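Local coordinates for protein beta-glucanase (Podospora anserina, PDB 4LE4) that probably hydrolyses the glycosidic bonds of beta-glucans as a family 131 glycoside hydrolase, at residues A[1-6]-A[228-233]; A[41-46]-A[67-72]; A[101-106]-A[155-160]; A[110-115]-A[215-220]; A[123-128]-A[143-148]. All coordinates share one frame; numbering follows the deposited sequence.

Contact 1. Residues A[1-6]-A[228-233]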
# COMPACT_ATOMS: atom_id res chain seq x y z
N GLY A 1 -6.56 18.65 10.85
CA GLY A 1 -5.56 17.63 10.35
C GLY A 1 -4.21 18.22 9.97
O GLY A 1 -4.06 19.44 9.87
N THR A 2 -3.21 17.37 9.78
CA THR A 2 -1.87 17.81 9.41
C THR A 2 -1.17 16.71 8.64
O THR A 2 -0.99 15.61 9.16
CB THR A 2 -0.99 18.08 10.64
OG1 THR A 2 -1.61 19.07 11.47
CG2 THR A 2 0.38 18.55 10.20
N ILE A 3 -0.75 17.00 7.42
CA ILE A 3 -0.05 15.98 6.63
C ILE A 3 1.38 15.91 7.10
O ILE A 3 2.11 16.90 6.98
CB ILE A 3 -0.03 16.31 5.14
CG1 ILE A 3 -1.45 16.29 4.60
CG2 ILE A 3 0.89 15.30 4.40
CD1 ILE A 3 -1.57 16.78 3.14
N LEU A 4 1.80 14.76 7.62
CA LEU A 4 3.16 14.58 8.09
C LEU A 4 4.07 14.23 6.93
O LEU A 4 5.23 14.63 6.88
CB LEU A 4 3.25 13.45 9.12
CG LEU A 4 2.48 13.63 10.42
CD1 LEU A 4 2.67 12.39 11.28
CD2 LEU A 4 3.02 14.85 11.15
N TRP A 5 3.54 13.43 6.01
CA TRP A 5 4.32 13.02 4.85
C TRP A 5 3.35 12.77 3.69
O TRP A 5 2.28 12.19 3.87
CB TRP A 5 5.14 11.77 5.18
CG TRP A 5 5.72 11.09 3.95
CD1 TRP A 5 6.91 11.36 3.34
CD2 TRP A 5 5.13 10.01 3.22
NE1 TRP A 5 7.11 10.50 2.28
CE2 TRP A 5 6.02 9.66 2.18
CE3 TRP A 5 3.93 9.29 3.36
CZ2 TRP A 5 5.75 8.62 1.26
CZ3 TRP A 5 3.66 8.23 2.42
CH2 TRP A 5 4.57 7.92 1.41
N ASP A 6 3.74 13.25 2.52
CA ASP A 6 2.92 13.15 1.31
C ASP A 6 3.55 12.19 0.30
O ASP A 6 4.64 12.45 -0.25
CB ASP A 6 2.78 14.53 0.68
CG ASP A 6 1.58 14.64 -0.23
OD1 ASP A 6 1.25 13.62 -0.88
OD2 ASP A 6 1.00 15.75 -0.32
N GLY A 228 -3.32 8.40 -3.64
CA GLY A 228 -3.68 8.90 -2.33
C GLY A 228 -2.90 8.34 -1.16
O GLY A 228 -3.46 8.19 -0.09
N VAL A 229 -1.63 8.08 -1.34
CA VAL A 229 -0.81 7.56 -0.26
C VAL A 229 -0.23 8.74 0.54
O VAL A 229 0.49 9.55 -0.01
CB VAL A 229 0.37 6.77 -0.82
CG1 VAL A 229 1.24 6.23 0.35
CG2 VAL A 229 -0.16 5.59 -1.72
N TYR A 230 -0.56 8.85 1.82
CA TYR A 230 -0.02 9.92 2.67
C TYR A 230 -0.26 9.58 4.14
O TYR A 230 -1.03 8.67 4.48
CB TYR A 230 -0.63 11.30 2.31
CG TYR A 230 -2.11 11.49 2.62
CD1 TYR A 230 -2.52 12.17 3.78
CD2 TYR A 230 -3.11 11.03 1.74
CE1 TYR A 230 -3.88 12.38 4.06
CE2 TYR A 230 -4.47 11.23 2.02
CZ TYR A 230 -4.83 11.91 3.18
OH TYR A 230 -6.15 12.15 3.46
N ILE A 231 0.44 10.28 5.02
CA ILE A 231 0.33 10.03 6.45
C ILE A 231 -0.01 11.34 7.14
O ILE A 231 0.63 12.35 6.90
CB ILE A 231 1.65 9.51 7.00
CG1 ILE A 231 2.00 8.14 6.37
CG2 ILE A 231 1.52 9.37 8.52
CD1 ILE A 231 3.49 7.72 6.57
N GLU A 232 -1.02 11.31 8.01
CA GLU A 232 -1.43 12.53 8.69
C GLU A 232 -1.64 12.28 10.19
O GLU A 232 -1.77 11.14 10.64
CB GLU A 232 -2.70 13.08 8.02
CG GLU A 232 -3.98 12.58 8.60
CD GLU A 232 -5.22 12.94 7.80
OE1 GLU A 232 -5.37 14.08 7.33
OE2 GLU A 232 -6.08 12.06 7.67
N SER A 233 -1.62 13.36 10.97
CA SER A 233 -1.84 13.21 12.41
C SER A 233 -2.90 14.19 12.84
O SER A 233 -3.30 15.06 12.06
CB SER A 233 -0.57 13.50 13.19
OG SER A 233 -0.14 14.82 12.93
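Leu-4 and Trp-5 both direct a backbone N-H at one acceptor: Leu-4 N lies 2.8 Å from Ile-231 O, and Trp-5 N lies 3.2 Å from that same Ile-231 O. One residue too many is thus fitted into strand 2-6, and the register slips by one. Before the slip Ser-233 N bonds to Thr-2 O at 3.0 Å; after it Ile-231 N meets Trp-5 O at 2.9 Å, almost straight (172°). The bulged Leu-4 lays CD2 3.6 Å from Ser-233 OG and brings CD1 up to Ser-233 CB and Ile-231 CG2. An alanine here would probably leave Ser-233 without the branch that lies against it and open a gap beside Ile-231 CG2. With CG anti to the backbone N (chi1 167°), the indole of Trp-5 lies alongside Val-229, whose CG1 sits at the ring edge 3.8 Å from Trp-5 CZ3, and Ile-231 CD1 reaches Trp-5 CE3 at 3.6 Å. Beyond the contact, Trp-5 NE1 is bonded to Pro-29 O. On the face of Ile-3 and Tyr-230, Ile-3 CG1 lies 4.3 Å from Tyr-230 CD1. The arrangement is a classic beta bulge in an antiparallel pair, here joining the N-terminal strand to one sheet of a concanavalin-type beta sandwich.

Contact 2. Residues A[41-46]-A[67-72]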
# COMPACT_ATOMS: atom_id res chain seq x y z
N SER A 41 11.10 1.72 -14.69
CA SER A 41 9.91 1.64 -15.53
C SER A 41 9.35 0.22 -15.72
O SER A 41 8.24 0.03 -16.22
CB SER A 41 10.15 2.33 -16.89
OG SER A 41 11.15 1.66 -17.62
N ALA A 42 10.11 -0.79 -15.30
CA ALA A 42 9.59 -2.15 -15.34
C ALA A 42 8.65 -2.39 -14.14
O ALA A 42 7.78 -3.27 -14.20
CB ALA A 42 10.72 -3.16 -15.25
N TYR A 43 8.85 -1.62 -13.07
CA TYR A 43 8.10 -1.81 -11.83
C TYR A 43 7.14 -0.72 -11.35
O TYR A 43 6.16 -1.00 -10.67
CB TYR A 43 9.11 -2.08 -10.70
CG TYR A 43 10.14 -3.09 -11.01
CD1 TYR A 43 9.79 -4.38 -11.39
CD2 TYR A 43 11.51 -2.78 -10.85
CE1 TYR A 43 10.77 -5.33 -11.61
CE2 TYR A 43 12.48 -3.73 -11.08
CZ TYR A 43 12.10 -5.00 -11.45
OH TYR A 43 13.08 -5.94 -11.65
N VAL A 44 7.42 0.53 -11.70
CA VAL A 44 6.58 1.61 -11.23
C VAL A 44 6.35 2.59 -12.39
O VAL A 44 7.30 3.00 -13.02
CB VAL A 44 7.27 2.37 -10.09
CG1 VAL A 44 6.28 3.38 -9.48
CG2 VAL A 44 7.75 1.39 -9.00
N ASN A 45 5.10 2.92 -12.66
CA ASN A 45 4.78 3.88 -13.72
C ASN A 45 3.66 4.75 -13.23
O ASN A 45 2.71 4.26 -12.62
CB ASN A 45 4.37 3.15 -15.01
CG ASN A 45 5.52 2.41 -15.65
OD1 ASN A 45 5.70 1.20 -15.44
ND2 ASN A 45 6.31 3.13 -16.42
N LEU A 46 3.75 6.06 -13.50
CA LEU A 46 2.73 6.99 -13.04
C LEU A 46 1.86 7.45 -14.20
O LEU A 46 2.35 7.60 -15.34
CB LEU A 46 3.38 8.25 -12.44
CG LEU A 46 4.48 8.07 -11.39
CD1 LEU A 46 5.05 9.43 -10.97
CD2 LEU A 46 3.87 7.34 -10.17
N ASP A 67 7.05 -8.57 -12.05
CA ASP A 67 7.24 -9.32 -13.28
C ASP A 67 8.24 -10.43 -13.00
O ASP A 67 8.53 -10.69 -11.84
CB ASP A 67 7.69 -8.42 -14.44
CG ASP A 67 9.11 -7.85 -14.28
OD1 ASP A 67 9.88 -8.28 -13.39
OD2 ASP A 67 9.47 -6.96 -15.10
N ASN A 68 8.77 -11.09 -14.03
CA ASN A 68 9.69 -12.19 -13.77
C ASN A 68 11.00 -11.82 -13.11
O ASN A 68 11.71 -12.70 -12.60
CB ASN A 68 9.99 -12.97 -15.05
CG ASN A 68 8.76 -13.63 -15.63
OD1 ASN A 68 7.97 -14.26 -14.91
ND2 ASN A 68 8.58 -13.49 -16.94
N THR A 69 11.32 -10.53 -13.08
CA THR A 69 12.59 -10.08 -12.50
C THR A 69 12.43 -9.38 -11.13
O THR A 69 13.41 -8.88 -10.57
CB THR A 69 13.26 -9.07 -13.41
OG1 THR A 69 12.49 -7.86 -13.42
CG2 THR A 69 13.30 -9.61 -14.86
N ALA A 70 11.21 -9.33 -10.63
CA ALA A 70 10.92 -8.63 -9.38
C ALA A 70 11.37 -9.35 -8.11
O ALA A 70 10.56 -9.58 -7.22
CB ALA A 70 9.44 -8.30 -9.31
N TYR A 71 12.66 -9.67 -8.04
CA TYR A 71 13.22 -10.35 -6.89
C TYR A 71 14.33 -9.49 -6.32
O TYR A 71 15.23 -9.07 -7.05
CB TYR A 71 13.78 -11.72 -7.30
CG TYR A 71 12.71 -12.72 -7.63
CD1 TYR A 71 12.14 -13.51 -6.63
CD2 TYR A 71 12.21 -12.83 -8.93
CE1 TYR A 71 11.12 -14.38 -6.91
CE2 TYR A 71 11.17 -13.69 -9.21
CZ TYR A 71 10.63 -14.47 -8.19
OH TYR A 71 9.58 -15.31 -8.46
N TRP A 72 14.26 -9.21 -5.01
CA TRP A 72 15.25 -8.36 -4.36
C TRP A 72 16.18 -9.14 -3.42
O TRP A 72 15.74 -10.01 -2.68
CB TRP A 72 14.54 -7.28 -3.52
CG TRP A 72 15.46 -6.36 -2.75
CD1 TRP A 72 16.38 -5.48 -3.28
CD2 TRP A 72 15.53 -6.21 -1.33
NE1 TRP A 72 17.03 -4.81 -2.25
CE2 TRP A 72 16.52 -5.24 -1.05
CE3 TRP A 72 14.85 -6.81 -0.25
CZ2 TRP A 72 16.85 -4.86 0.26
CZ3 TRP A 72 15.18 -6.44 1.05
CH2 TRP A 72 16.17 -5.47 1.29
O HOH W 1 7.52 -5.04 -16.21
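Asp-67 meets Tyr-43 at the ring edge, OD1 lying 3.6 Å from Tyr-43 CE1 with the carboxylate and ring planes 65° apart. Asp-67 OD2 accepts a hydrogen bond from water 1 at 3.0 Å, and the same water donates to Ala-42 O, linking the backbone of Ala-42 to the carboxylate of Asp-67. From Asp-67 the chain makes a type I beta turn to Ala-70 in the loop that carries it from strand 61-66 of one sheet of the sandwich to strand 78-84 of the other. Inside the turn Asp-67 OD1 takes Thr-69 N at 2.7 Å from above the carboxylate plane, an Asx turn, and also accepts from Thr-69 OG1 at 2.6 Å on its syn lone pair. With OG1 between its backbone N and carbonyl carbon (chi1 69°), Thr-69 in turn accepts from Tyr-43 OH, 2.7 Å from Thr-69 OG1. This chain of bonds from phenol to hydroxyl to carboxylate probably limits the turning of all three groups, and Ser-38 binds both hydroxyls as well. Next comes Ala-70, the centre of an inverse gamma turn, whose CB rests 4.0 Å from Tyr-43 CE1.

Contact 3. Residues A[101-106]-A[155-160]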
# COMPACT_ATOMS: atom_id res chain seq x y z
N LEU A 101 -6.08 1.55 -3.32
CA LEU A 101 -5.59 0.42 -4.10
C LEU A 101 -6.64 -0.13 -5.05
O LEU A 101 -7.81 -0.19 -4.70
CB LEU A 101 -5.20 -0.69 -3.11
CG LEU A 101 -4.70 -2.02 -3.65
CD1 LEU A 101 -3.32 -1.85 -4.27
CD2 LEU A 101 -4.66 -3.03 -2.46
N MET A 102 -6.22 -0.62 -6.22
CA MET A 102 -7.19 -1.19 -7.19
C MET A 102 -6.46 -2.22 -8.04
O MET A 102 -5.25 -2.13 -8.25
CB MET A 102 -7.75 -0.05 -8.08
CG MET A 102 -8.70 -0.44 -9.24
SD MET A 102 -7.78 -0.91 -10.76
CE MET A 102 -7.28 0.74 -11.41
N ARG A 103 -7.18 -3.25 -8.48
CA ARG A 103 -6.57 -4.21 -9.40
C ARG A 103 -7.54 -4.24 -10.60
O ARG A 103 -8.72 -3.88 -10.49
CB ARG A 103 -6.53 -5.62 -8.82
CG ARG A 103 -7.91 -6.26 -8.82
CD ARG A 103 -7.84 -7.74 -8.34
NE ARG A 103 -9.16 -8.36 -8.37
CZ ARG A 103 -9.75 -8.87 -9.46
NH1 ARG A 103 -9.14 -8.85 -10.64
NH2 ARG A 103 -10.95 -9.41 -9.35
N LYS A 104 -7.03 -4.68 -11.75
CA LYS A 104 -7.85 -4.84 -12.95
C LYS A 104 -7.89 -6.36 -13.24
O LYS A 104 -7.28 -7.16 -12.53
CB LYS A 104 -7.17 -4.12 -14.13
CG LYS A 104 -7.13 -2.61 -13.99
CD LYS A 104 -6.44 -1.95 -15.23
CE LYS A 104 -6.36 -0.43 -15.13
NZ LYS A 104 -7.70 0.23 -15.17
N ASP A 105 -8.61 -6.77 -14.29
CA ASP A 105 -8.61 -8.17 -14.64
C ASP A 105 -7.37 -8.49 -15.50
O ASP A 105 -6.95 -9.64 -15.59
CB ASP A 105 -9.90 -8.54 -15.39
CG ASP A 105 -11.05 -8.82 -14.45
OD1 ASP A 105 -10.79 -9.34 -13.33
OD2 ASP A 105 -12.21 -8.55 -14.84
N ILE A 106 -6.78 -7.48 -16.15
CA ILE A 106 -5.56 -7.71 -16.95
C ILE A 106 -4.40 -7.68 -15.96
O ILE A 106 -4.33 -6.78 -15.11
CB ILE A 106 -5.34 -6.60 -18.01
CG1 ILE A 106 -6.39 -6.71 -19.12
CG2 ILE A 106 -3.94 -6.71 -18.60
CD1 ILE A 106 -6.31 -7.99 -19.92
N VAL A 155 -13.09 -8.53 2.11
CA VAL A 155 -14.15 -8.22 1.16
C VAL A 155 -13.76 -8.85 -0.18
O VAL A 155 -12.58 -9.06 -0.44
CB VAL A 155 -14.31 -6.67 1.02
CG1 VAL A 155 -13.06 -6.07 0.42
CG2 VAL A 155 -15.52 -6.34 0.20
N GLU A 156 -14.75 -9.19 -1.00
CA GLU A 156 -14.44 -9.75 -2.32
C GLU A 156 -13.64 -8.68 -3.08
O GLU A 156 -14.09 -7.55 -3.18
CB GLU A 156 -15.73 -10.03 -3.09
CG GLU A 156 -15.49 -10.47 -4.54
CD GLU A 156 -14.72 -11.77 -4.64
OE1 GLU A 156 -14.80 -12.57 -3.68
OE2 GLU A 156 -14.05 -12.01 -5.67
N TRP A 157 -12.48 -9.03 -3.61
CA TRP A 157 -11.69 -8.04 -4.33
C TRP A 157 -12.06 -8.03 -5.82
O TRP A 157 -11.55 -8.82 -6.61
CB TRP A 157 -10.21 -8.32 -4.15
CG TRP A 157 -9.30 -7.17 -4.59
CD1 TRP A 157 -9.71 -5.93 -5.03
CD2 TRP A 157 -7.88 -7.16 -4.60
NE1 TRP A 157 -8.61 -5.16 -5.30
CE2 TRP A 157 -7.47 -5.88 -5.05
CE3 TRP A 157 -6.88 -8.11 -4.27
CZ2 TRP A 157 -6.13 -5.52 -5.17
CZ3 TRP A 157 -5.56 -7.76 -4.39
CH2 TRP A 157 -5.18 -6.46 -4.84
N ALA A 158 -12.95 -7.13 -6.19
CA ALA A 158 -13.42 -7.03 -7.58
C ALA A 158 -12.53 -6.13 -8.45
O ALA A 158 -11.88 -5.20 -7.96
CB ALA A 158 -14.86 -6.50 -7.59
N ALA A 159 -12.51 -6.41 -9.74
CA ALA A 159 -11.73 -5.62 -10.68
C ALA A 159 -12.27 -4.19 -10.79
O ALA A 159 -13.48 -3.97 -10.69
CB ALA A 159 -11.77 -6.28 -12.06
N ASP A 160 -11.36 -3.25 -11.02
CA ASP A 160 -11.67 -1.83 -11.22
C ASP A 160 -12.28 -1.09 -10.04
O ASP A 160 -12.75 0.05 -10.20
CB ASP A 160 -12.60 -1.66 -12.44
CG ASP A 160 -12.12 -2.45 -13.63
OD1 ASP A 160 -10.92 -2.38 -13.93
OD2 ASP A 160 -12.92 -3.15 -14.29
O HOH W 2 -9.84 -3.42 -7.35
O HOH W 3 -9.98 0.07 -13.89
O HOH W 4 -9.98 -1.81 -16.62
O HOH W 5 -10.51 -4.75 -15.32
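Arg-103 stretches over the indole of Trp-157 with its guanidinium plane 84° from the ring plane, so that the aliphatic chain, not the charge, packs on the aromatic face. Arg-103 CD lies 3.8 Å from the centroid of the five-membered ring of Trp-157, a CH-pi contact. CG of Arg-103 stands between the backbone N and the carbonyl carbon (chi1 74°), and the chain runs extended from there to NE. The guanidinium then grips Trp-157 O side-on with two nitrogens: Arg-103 NH2 at 2.9 Å from Trp-157 O, in the carbonyl plane, and Arg-103 NE at 3.0 Å from it, above that plane. The contact thereby ties together the chain leaving strand 94-102 in one sheet of the sandwich and the chain leaving strand 150-156 in the other. Arg-103 NH1 forms a salt bridge with Asp-105 OD1 at 3.2 Å, which holds the carboxylate against Ala-159 CB. On the backbone, Asp-160 N bonds to Arg-103 O at 2.8 Å. Lys-104 and Asp-160 cross at about a right angle, and water 3 links Lys-104 NZ to Asp-160 OD1.

Contact 4. Residues A[110-115]-A[215-220]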
# COMPACT_ATOMS: atom_id res chain seq x y z
N ALA A 110 -2.31 -13.00 -8.83
CA ALA A 110 -2.64 -14.43 -8.79
C ALA A 110 -3.38 -14.77 -7.49
O ALA A 110 -2.86 -14.51 -6.39
CB ALA A 110 -1.35 -15.23 -8.87
N THR A 111 -4.57 -15.36 -7.59
CA THR A 111 -5.31 -15.70 -6.38
C THR A 111 -4.76 -16.97 -5.69
O THR A 111 -5.16 -17.30 -4.58
CB THR A 111 -6.79 -15.91 -6.66
OG1 THR A 111 -6.94 -16.94 -7.64
CG2 THR A 111 -7.43 -14.58 -7.15
N THR A 112 -3.83 -17.66 -6.36
CA THR A 112 -3.23 -18.88 -5.82
C THR A 112 -2.01 -18.62 -4.95
O THR A 112 -1.45 -19.56 -4.37
CB THR A 112 -2.77 -19.80 -6.96
OG1 THR A 112 -2.02 -19.02 -7.91
CG2 THR A 112 -3.98 -20.45 -7.64
N ARG A 113 -1.61 -17.35 -4.85
CA ARG A 113 -0.43 -16.99 -4.07
C ARG A 113 -0.71 -15.90 -3.08
O ARG A 113 -1.47 -14.98 -3.36
CB ARG A 113 0.70 -16.53 -4.99
CG ARG A 113 1.24 -17.69 -5.81
CD ARG A 113 2.14 -17.21 -6.93
NE ARG A 113 3.42 -16.73 -6.45
CZ ARG A 113 4.39 -16.34 -7.27
NH1 ARG A 113 4.17 -16.41 -8.58
NH2 ARG A 113 5.54 -15.88 -6.81
N GLU A 114 -0.07 -15.99 -1.92
CA GLU A 114 -0.29 -14.97 -0.90
C GLU A 114 0.42 -13.66 -1.25
O GLU A 114 1.57 -13.66 -1.68
CB GLU A 114 0.20 -15.48 0.46
CG GLU A 114 0.20 -14.42 1.57
CD GLU A 114 0.60 -14.99 2.95
OE1 GLU A 114 0.66 -16.23 3.12
OE2 GLU A 114 0.86 -14.19 3.86
N HIS A 115 -0.28 -12.54 -1.06
CA HIS A 115 0.31 -11.22 -1.30
C HIS A 115 0.18 -10.49 0.01
O HIS A 115 -0.83 -10.64 0.70
CB HIS A 115 -0.47 -10.42 -2.35
CG HIS A 115 -0.41 -11.02 -3.73
ND1 HIS A 115 -1.03 -12.21 -4.05
CD2 HIS A 115 0.18 -10.58 -4.86
CE1 HIS A 115 -0.83 -12.47 -5.33
NE2 HIS A 115 -0.10 -11.50 -5.85
N SER A 215 4.21 -23.67 -4.70
CA SER A 215 4.55 -24.78 -5.56
C SER A 215 3.59 -24.98 -6.73
O SER A 215 2.38 -25.08 -6.55
CB SER A 215 4.63 -26.05 -4.71
OG SER A 215 5.04 -27.12 -5.51
N GLY A 216 4.15 -25.03 -7.93
CA GLY A 216 3.35 -25.24 -9.12
C GLY A 216 2.69 -24.00 -9.70
O GLY A 216 1.80 -24.12 -10.54
N TYR A 217 3.11 -22.81 -9.26
CA TYR A 217 2.50 -21.58 -9.79
C TYR A 217 3.60 -20.65 -10.29
O TYR A 217 4.28 -19.98 -9.52
CB TYR A 217 1.58 -20.93 -8.73
CG TYR A 217 0.40 -21.82 -8.39
CD1 TYR A 217 -0.66 -21.97 -9.30
CD2 TYR A 217 0.40 -22.60 -7.25
CE1 TYR A 217 -1.67 -22.89 -9.07
CE2 TYR A 217 -0.62 -23.52 -7.00
CZ TYR A 217 -1.65 -23.67 -7.92
OH TYR A 217 -2.63 -24.61 -7.71
N PRO A 218 3.76 -20.59 -11.63
CA PRO A 218 4.77 -19.75 -12.27
C PRO A 218 4.41 -18.28 -12.22
O PRO A 218 3.23 -17.94 -12.10
CB PRO A 218 4.79 -20.28 -13.69
CG PRO A 218 3.34 -20.48 -13.95
CD PRO A 218 2.82 -21.11 -12.65
N ASP A 219 5.44 -17.43 -12.30
CA ASP A 219 5.25 -16.00 -12.32
C ASP A 219 4.58 -15.54 -13.61
O ASP A 219 4.85 -16.06 -14.70
CB ASP A 219 6.60 -15.25 -12.22
CG ASP A 219 7.29 -15.43 -10.89
OD1 ASP A 219 6.59 -15.75 -9.91
OD2 ASP A 219 8.53 -15.26 -10.83
N SER A 220 3.68 -14.57 -13.47
CA SER A 220 3.03 -13.92 -14.58
C SER A 220 2.99 -12.47 -14.10
O SER A 220 3.02 -12.20 -12.89
CB SER A 220 1.61 -14.44 -14.81
OG SER A 220 0.78 -14.23 -13.68
O HOH W 6 1.57 -17.10 -10.42
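The Tyr-217 ring has Thr-112 over one face, CB 3.8 Å from the ring centroid in a CH-pi contact, with OG1 nearest Tyr-217 CD1 and CG2 3.7 Å from Tyr-217 CE1. The second flat group, the Arg-113 guanidinium, is met at its edge by the Asp-219 carboxylate and by water 6, which also donates to Pro-218 O. Guanidinium and carboxylate are nearly coplanar, 17° apart. Arg-113 NH1 forms the strong arm of the salt bridge, 2.8 Å from Asp-219 OD1 and in the guanidinium plane; Arg-113 NH2 adds a weak bond to the same Asp-219 OD1 at 3.3 Å. Both segments belong to surface loops that connect the two sheets of the sandwich: one, carrying a type I beta turn from Ala-110 to Arg-113, leads to strand 115-120, the other to strand 222-233. A bend at chi3 (72°) turns NE of Arg-113 out of the extended line, and NE bonds to Leu-212 O. A leucine in place of Arg-113 would probably leave Asp-219 OD1 without its salt-bridge mate and Leu-212 O without this donor. Asp-219 OD2 is held separately by Tyr-71 OH.

Contact 5. Residues A[123-128]-A[143-148]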
# COMPACT_ATOMS: atom_id res chain seq x y z
N HIS A 123 5.18 -6.61 10.11
CA HIS A 123 3.87 -7.10 9.70
C HIS A 123 2.79 -7.01 10.78
O HIS A 123 1.85 -7.80 10.79
CB HIS A 123 3.98 -8.55 9.13
CG HIS A 123 4.81 -8.64 7.89
ND1 HIS A 123 6.19 -8.68 7.90
CD2 HIS A 123 4.45 -8.69 6.58
CE1 HIS A 123 6.65 -8.76 6.65
NE2 HIS A 123 5.61 -8.76 5.84
N PHE A 124 2.87 -5.99 11.64
CA PHE A 124 1.87 -5.88 12.71
C PHE A 124 0.53 -5.57 12.09
O PHE A 124 -0.51 -5.93 12.65
CB PHE A 124 2.27 -4.88 13.80
CG PHE A 124 2.27 -3.43 13.39
CD1 PHE A 124 1.09 -2.71 13.35
CD2 PHE A 124 3.46 -2.77 13.16
CE1 PHE A 124 1.09 -1.34 13.07
CE2 PHE A 124 3.48 -1.39 12.89
CZ PHE A 124 2.29 -0.68 12.85
N THR A 125 0.55 -4.89 10.95
CA THR A 125 -0.70 -4.70 10.20
C THR A 125 -0.33 -4.63 8.69
O THR A 125 0.81 -4.34 8.34
CB THR A 125 -1.51 -3.47 10.63
OG1 THR A 125 -2.84 -3.59 10.09
CG2 THR A 125 -0.87 -2.15 10.14
N GLU A 126 -1.29 -4.96 7.83
CA GLU A 126 -1.05 -5.00 6.38
C GLU A 126 -2.34 -5.49 5.74
O GLU A 126 -3.31 -5.85 6.44
CB GLU A 126 0.02 -6.06 6.10
CG GLU A 126 -0.43 -7.52 6.49
CD GLU A 126 0.72 -8.51 6.64
OE1 GLU A 126 1.65 -8.44 5.83
OE2 GLU A 126 0.69 -9.40 7.55
N LEU A 127 -2.40 -5.47 4.39
CA LEU A 127 -3.52 -6.10 3.71
C LEU A 127 -2.90 -7.38 3.14
O LEU A 127 -1.68 -7.48 3.00
CB LEU A 127 -4.06 -5.26 2.54
CG LEU A 127 -4.59 -3.87 2.87
CD1 LEU A 127 -5.22 -3.27 1.59
CD2 LEU A 127 -5.60 -3.92 4.01
N LYS A 128 -3.75 -8.36 2.85
CA LYS A 128 -3.29 -9.59 2.24
C LYS A 128 -4.31 -9.99 1.20
O LYS A 128 -5.47 -9.59 1.25
CB LYS A 128 -3.17 -10.73 3.26
CG LYS A 128 -2.00 -10.56 4.20
CD LYS A 128 -1.76 -11.86 4.98
CE LYS A 128 -0.50 -11.73 5.83
NZ LYS A 128 -0.09 -13.05 6.39
N LEU A 143 -9.78 -9.62 -0.32
CA LEU A 143 -8.75 -8.64 0.05
C LEU A 143 -9.01 -8.59 1.58
O LEU A 143 -10.15 -8.41 2.01
CB LEU A 143 -9.05 -7.27 -0.55
CG LEU A 143 -8.05 -6.15 -0.26
CD1 LEU A 143 -6.63 -6.54 -0.70
CD2 LEU A 143 -8.52 -4.88 -1.00
N ARG A 144 -7.96 -8.72 2.37
CA ARG A 144 -8.11 -8.77 3.84
C ARG A 144 -7.26 -7.74 4.54
O ARG A 144 -6.18 -7.39 4.07
CB ARG A 144 -7.60 -10.11 4.36
CG ARG A 144 -8.20 -11.35 3.73
CD ARG A 144 -7.17 -12.47 3.83
NE ARG A 144 -7.64 -13.77 3.33
CZ ARG A 144 -8.19 -14.71 4.10
NH1 ARG A 144 -8.57 -15.87 3.56
NH2 ARG A 144 -8.38 -14.50 5.40
N TRP A 145 -7.74 -7.29 5.69
CA TRP A 145 -6.96 -6.41 6.53
C TRP A 145 -6.56 -7.32 7.70
O TRP A 145 -7.43 -7.91 8.34
CB TRP A 145 -7.80 -5.25 7.05
CG TRP A 145 -7.04 -4.43 8.06
CD1 TRP A 145 -5.86 -3.75 7.86
CD2 TRP A 145 -7.40 -4.21 9.43
NE1 TRP A 145 -5.48 -3.13 9.03
CE2 TRP A 145 -6.41 -3.39 10.00
CE3 TRP A 145 -8.47 -4.63 10.23
CZ2 TRP A 145 -6.45 -2.97 11.35
CZ3 TRP A 145 -8.52 -4.23 11.58
CH2 TRP A 145 -7.51 -3.40 12.11
N CYS A 146 -5.27 -7.41 7.98
CA CYS A 146 -4.76 -8.26 9.05
C CYS A 146 -4.05 -7.43 10.12
O CYS A 146 -3.51 -6.33 9.84
CB CYS A 146 -3.74 -9.25 8.49
SG CYS A 146 -4.46 -10.30 7.23
N VAL A 147 -4.06 -7.98 11.34
CA VAL A 147 -3.38 -7.38 12.49
C VAL A 147 -2.66 -8.55 13.14
O VAL A 147 -3.30 -9.54 13.52
CB VAL A 147 -4.37 -6.75 13.51
CG1 VAL A 147 -3.58 -6.20 14.70
CG2 VAL A 147 -5.17 -5.64 12.84
N GLY A 148 -1.34 -8.47 13.22
CA GLY A 148 -0.58 -9.57 13.79
C GLY A 148 -0.77 -10.85 13.00
O GLY A 148 -0.68 -11.95 13.54
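Glu-126 and Cys-146 form a hydrogen-bonded antiparallel pair, Cys-146 N lying 2.9 Å from Glu-126 O with an N-H...O angle of 178°. Lys-128 and Arg-144 form the next such pair, with reciprocal N-to-O bonds, and Gly-148 N closes the far end on Phe-124 O at 2.7 Å. Side-chain polar contacts centre on Thr-125, whose OG1 is anti to its backbone N (chi1 -165°). That hydroxyl donates to Cys-146 O at 2.8 Å, an oxygen that also accepts from Glu-126 N, and it takes a weak bond from Trp-145 NE1 at 2.9 Å, bent to 117°. Packing contacts divide between the two faces. On the face of Thr-125, Leu-127 and Trp-145, Leu-127 CD2 sits at the indole edge, 3.9 Å from Trp-145 CD1, and Leu-127 CD1 is 4.2 Å from Leu-143 CD1. On the other, Lys-128 CD passes 3.8 Å from Cys-146 SG, while Lys-128 NZ forms a salt bridge with Glu-114. The pair lies between strands 115-120 and 150-156 in one sheet of the sandwich; Trp-145 stacks on Phe-178, and Thr-125 and Leu-127 touch Tyr-167, both in strands of the facing sheet.

From the N terminus, contact 1 opens first and closes last, joining the chain's first strand to strand 222-233 and enclosing the other four. Contact 2 closes a short loop early, in series with contacts 3, 4 and 5. Contacts 3 and 4 cross: 101-106 and 110-115 follow closely in sequence, but their partners come back at 155-160 and 215-220. Contact 5 is nested inside both. Contacts 3 and 5 touch through Val-155 and Leu-143 on neighbouring strands, and contact 4 touches both contact 5 and contact 2. Contacts 1 and 5 pair strands within opposite sheets, whereas contacts 2, 3 and 4 hold connections between them.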